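Local coordinates for protein TssK (Serratia sp. FS14, PDB 5Y0E) that probably forms part of the baseplate of the bacterial type VI secretion system, as a structural component, at residues Leu387-Val392 with Thr404-Glu409. Residues are numbered along the deposited sequence; the frame is centred on the assembly and turned at random.
Sequences LRTMPV and TYFELE
R388 and E407 form the hydrogen-bonded pair of a short antiparallel strand pairing: R388 N donates to E407 O almost straight, at 175°, and E407 N returns a more bent bond to R388 O. Two residues further along, M390 N donates to Y405 O at 2.7 Å. The side chains divide between two faces. On one, L387 and L408 lie side by side and point the same way, L387 CD2 resting 3.8 Å from L408 CG, while L387 CB meets F406 CB. T389 also runs alongside F406; its OG1, anti to the carbonyl carbon (chi1 -69°), comes 3.3 Å from F406 CE1. On the other face R388 crosses E409 at about a right angle, and a salt bridge of 2.7 Å joins R388 NH1 to E409 OE2. This oxygen lies over one face of the guanidinium, whose plane is 17° from that of the carboxylate, so the salt bridge is made from above the plane. The extended chi2 of M390 carries SD to 3.8 Å from E407 CB, and the bend at chi3 turns CE toward E407 OE1. Strand 387-389 is the outermost on this side of the antiparallel sheet within the chain, and strand 404-408 separates it from strand 343-350, to which F406 and L408 are also backbone-bonded. Beneath the L387-T389-F406-L408 face, helix 355-365 takes T389 and F406, whose ring meets that of F362, while strand 366-370 receives L387 and L408.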
ATOM      1  N   LEU A 387      33.540  26.055 -10.041  1.00 75.16           N
ATOM      2  CA  LEU A 387      32.428  25.867 -10.954  1.00 70.04           C
ATOM      3  C   LEU A 387      32.763  26.551 -12.267  1.00 71.54           C
ATOM      4  O   LEU A 387      33.044  27.746 -12.292  1.00 78.83           O
ATOM      5  CB  LEU A 387      31.134  26.423 -10.374  1.00 68.73           C
ATOM      6  CG  LEU A 387      30.839  25.784  -9.024  1.00 69.93           C
ATOM      7  CD1 LEU A 387      29.855  26.576  -8.185  1.00 68.55           C
ATOM      8  CD2 LEU A 387      30.352  24.393  -9.288  1.00 68.26           C
ATOM      9  N   ARG A 388      32.733  25.793 -13.349  1.00 68.30           N
ATOM     10  CA  ARG A 388      33.053  26.290 -14.674  1.00 68.74           C
ATOM     11  C   ARG A 388      31.767  26.301 -15.486  1.00 62.89           C
ATOM     12  O   ARG A 388      31.075  25.284 -15.567  1.00 60.69           O
ATOM     13  CB  ARG A 388      34.115  25.409 -15.324  1.00 72.77           C
ATOM     14  CG  ARG A 388      34.293  25.593 -16.813  1.00 76.48           C
ATOM     15  CD  ARG A 388      35.377  24.650 -17.324  1.00 88.69           C
ATOM     16  NE  ARG A 388      36.561  24.672 -16.465  1.00 98.48           N
ATOM     17  CZ  ARG A 388      37.545  25.558 -16.580  1.00 98.94           C
ATOM     18  NH1 ARG A 388      38.587  25.514 -15.756  1.00 97.61           N
ATOM     19  NH2 ARG A 388      37.481  26.492 -17.522  1.00 98.07           N
ATOM     20  N   THR A 389      31.451  27.448 -16.072  1.00 60.54           N
ATOM     21  CA  THR A 389      30.309  27.546 -16.968  1.00 58.25           C
ATOM     22  C   THR A 389      30.500  26.634 -18.171  1.00 55.43           C
ATOM     23  O   THR A 389      31.593  26.522 -18.716  1.00 58.54           O
ATOM     24  CB  THR A 389      30.128  28.992 -17.430  1.00 60.12           C
ATOM     25  OG1 THR A 389      29.702  29.788 -16.326  1.00 63.84           O
ATOM     26  CG2 THR A 389      29.094  29.090 -18.508  1.00 60.41           C
ATOM     27  N   MET A 390      29.465  25.983 -18.561  1.00 55.36           N
ATOM     28  CA  MET A 390      29.590  25.155 -19.736  1.00 53.65           C
ATOM     29  C   MET A 390      28.912  25.833 -20.909  1.00 54.71           C
ATOM     30  O   MET A 390      27.752  26.238 -20.804  1.00 56.25           O
ATOM     31  CB  MET A 390      28.972  23.789 -19.494  1.00 52.90           C
ATOM     32  CG  MET A 390      29.464  23.110 -18.244  1.00 52.13           C
ATOM     33  SD  MET A 390      28.733  21.484 -18.018  1.00 52.53           S
ATOM     34  CE  MET A 390      29.501  20.536 -19.300  1.00 53.37           C
ATOM     35  N   PRO A 391      29.577  25.988 -22.006  1.00 56.98           N
ATOM     36  CA  PRO A 391      28.980  26.731 -23.119  1.00 55.03           C
ATOM     37  C   PRO A 391      27.981  25.908 -23.908  1.00 52.07           C
ATOM     38  O   PRO A 391      27.070  26.471 -24.518  1.00 52.27           O
ATOM     39  CB  PRO A 391      30.194  27.127 -23.963  1.00 54.71           C
ATOM     40  CG  PRO A 391      31.387  26.868 -23.094  1.00 59.07           C
ATOM     41  CD  PRO A 391      31.009  25.743 -22.202  1.00 57.65           C
ATOM     42  N   VAL A 392      28.138  24.590 -23.923  1.00 49.88           N
ATOM     43  CA  VAL A 392      27.086  23.700 -24.389  1.00 51.61           C
ATOM     44  C   VAL A 392      26.742  22.744 -23.268  1.00 51.00           C
ATOM     45  O   VAL A 392      27.624  22.253 -22.560  1.00 51.98           O
ATOM     46  CB  VAL A 392      27.446  22.904 -25.661  1.00 53.48           C
ATOM     47  CG1 VAL A 392      28.072  23.782 -26.652  1.00 54.02           C
ATOM     48  CG2 VAL A 392      28.324  21.712 -25.347  1.00 58.91           C
ATOM     49  N   THR A 404      21.494  27.537 -16.761  1.00 44.01           N
ATOM     50  CA  THR A 404      22.923  27.601 -16.931  1.00 43.43           C
ATOM     51  C   THR A 404      23.517  26.372 -16.285  1.00 47.62           C
ATOM     52  O   THR A 404      23.035  25.912 -15.251  1.00 49.97           O
ATOM     53  CB  THR A 404      23.493  28.861 -16.308  1.00 46.59           C
ATOM     54  OG1 THR A 404      22.889  29.980 -16.936  1.00 51.06           O
ATOM     55  CG2 THR A 404      24.967  28.952 -16.525  1.00 47.72           C
ATOM     56  N   TYR A 405      24.551  25.841 -16.911  1.00 48.05           N
ATOM     57  CA  TYR A 405      25.142  24.579 -16.521  1.00 47.98           C
ATOM     58  C   TYR A 405      26.574  24.839 -16.117  1.00 50.91           C
ATOM     59  O   TYR A 405      27.363  25.352 -16.911  1.00 53.95           O
ATOM     60  CB  TYR A 405      25.060  23.575 -17.658  1.00 44.83           C
ATOM     61  CG  TYR A 405      23.649  23.186 -17.902  1.00 44.95           C
ATOM     62  CD1 TYR A 405      22.787  24.024 -18.596  1.00 44.85           C
ATOM     63  CD2 TYR A 405      23.158  21.999 -17.408  1.00 43.78           C
ATOM     64  CE1 TYR A 405      21.495  23.681 -18.791  1.00 43.99           C
ATOM     65  CE2 TYR A 405      21.865  21.647 -17.599  1.00 44.68           C
ATOM     66  CZ  TYR A 405      21.033  22.485 -18.283  1.00 45.39           C
ATOM     67  OH  TYR A 405      19.741  22.093 -18.463  1.00 46.89           O
ATOM     68  N   PHE A 406      26.892  24.509 -14.883  1.00 51.01           N
ATOM     69  CA  PHE A 406      28.220  24.693 -14.338  1.00 51.92           C
ATOM     70  C   PHE A 406      28.827  23.328 -14.110  1.00 53.16           C
ATOM     71  O   PHE A 406      28.252  22.504 -13.400  1.00 53.56           O
ATOM     72  CB  PHE A 406      28.162  25.476 -13.035  1.00 55.24           C
ATOM     73  CG  PHE A 406      27.595  26.834 -13.189  1.00 53.43           C
ATOM     74  CD1 PHE A 406      28.400  27.889 -13.546  1.00 55.69           C
ATOM     75  CD2 PHE A 406      26.256  27.061 -12.984  1.00 56.28           C
ATOM     76  CE1 PHE A 406      27.890  29.141 -13.690  1.00 54.28           C
ATOM     77  CE2 PHE A 406      25.736  28.327 -13.129  1.00 57.90           C
ATOM     78  CZ  PHE A 406      26.559  29.367 -13.479  1.00 57.46           C
ATOM     79  N   GLU A 407      29.971  23.082 -14.716  1.00 58.08           N
ATOM     80  CA  GLU A 407      30.735  21.901 -14.370  1.00 60.67           C
ATOM     81  C   GLU A 407      31.581  22.202 -13.143  1.00 65.86           C
ATOM     82  O   GLU A 407      32.065  23.323 -12.968  1.00 66.76           O
ATOM     83  CB  GLU A 407      31.609  21.474 -15.543  1.00 60.55           C
ATOM     84  CG  GLU A 407      32.327  20.158 -15.358  1.00 66.10           C
ATOM     85  CD  GLU A 407      32.649  19.494 -16.686  1.00 67.78           C
ATOM     86  OE1 GLU A 407      32.666  20.207 -17.712  1.00 66.66           O
ATOM     87  OE2 GLU A 407      32.870  18.265 -16.699  1.00 65.12           O
ATOM     88  N   LEU A 408      31.719  21.210 -12.270  1.00 66.12           N
ATOM     89  CA  LEU A 408      32.633  21.312 -11.146  1.00 69.04           C
ATOM     90  C   LEU A 408      34.059  21.078 -11.617  1.00 74.26           C
ATOM     91  O   LEU A 408      34.320  20.191 -12.432  1.00 72.93           O
ATOM     92  CB  LEU A 408      32.275  20.301 -10.066  1.00 65.14           C
ATOM     93  CG  LEU A 408      31.132  20.703  -9.136  1.00 63.99           C
ATOM     94  CD1 LEU A 408      29.803  20.684  -9.845  1.00 61.06           C
ATOM     95  CD2 LEU A 408      31.086  19.792  -7.936  1.00 64.69           C
ATOM     96  N   GLU A 409      34.957  21.952 -11.192  1.00 78.10           N
ATOM     97  CA  GLU A 409      36.335  21.859 -11.610  1.00 79.23           C
ATOM     98  C   GLU A 409      36.995  20.807 -10.802  1.00 84.47           C
ATOM     99  O   GLU A 409      36.974  20.847  -9.592  1.00 84.72           O
ATOM    100  CB  GLU A 409      37.058  23.177 -11.418  1.00 81.63           C
ATOM    101  CG  GLU A 409      36.362  24.361 -12.054  1.00 83.12           C
ATOM    102  CD  GLU A 409      37.300  25.506 -12.366  1.00 86.34           C
ATOM    103  OE1 GLU A 409      38.149  25.830 -11.523  1.00 89.22           O
ATOM    104  OE2 GLU A 409      37.194  26.081 -13.459  1.00 89.02           O
TER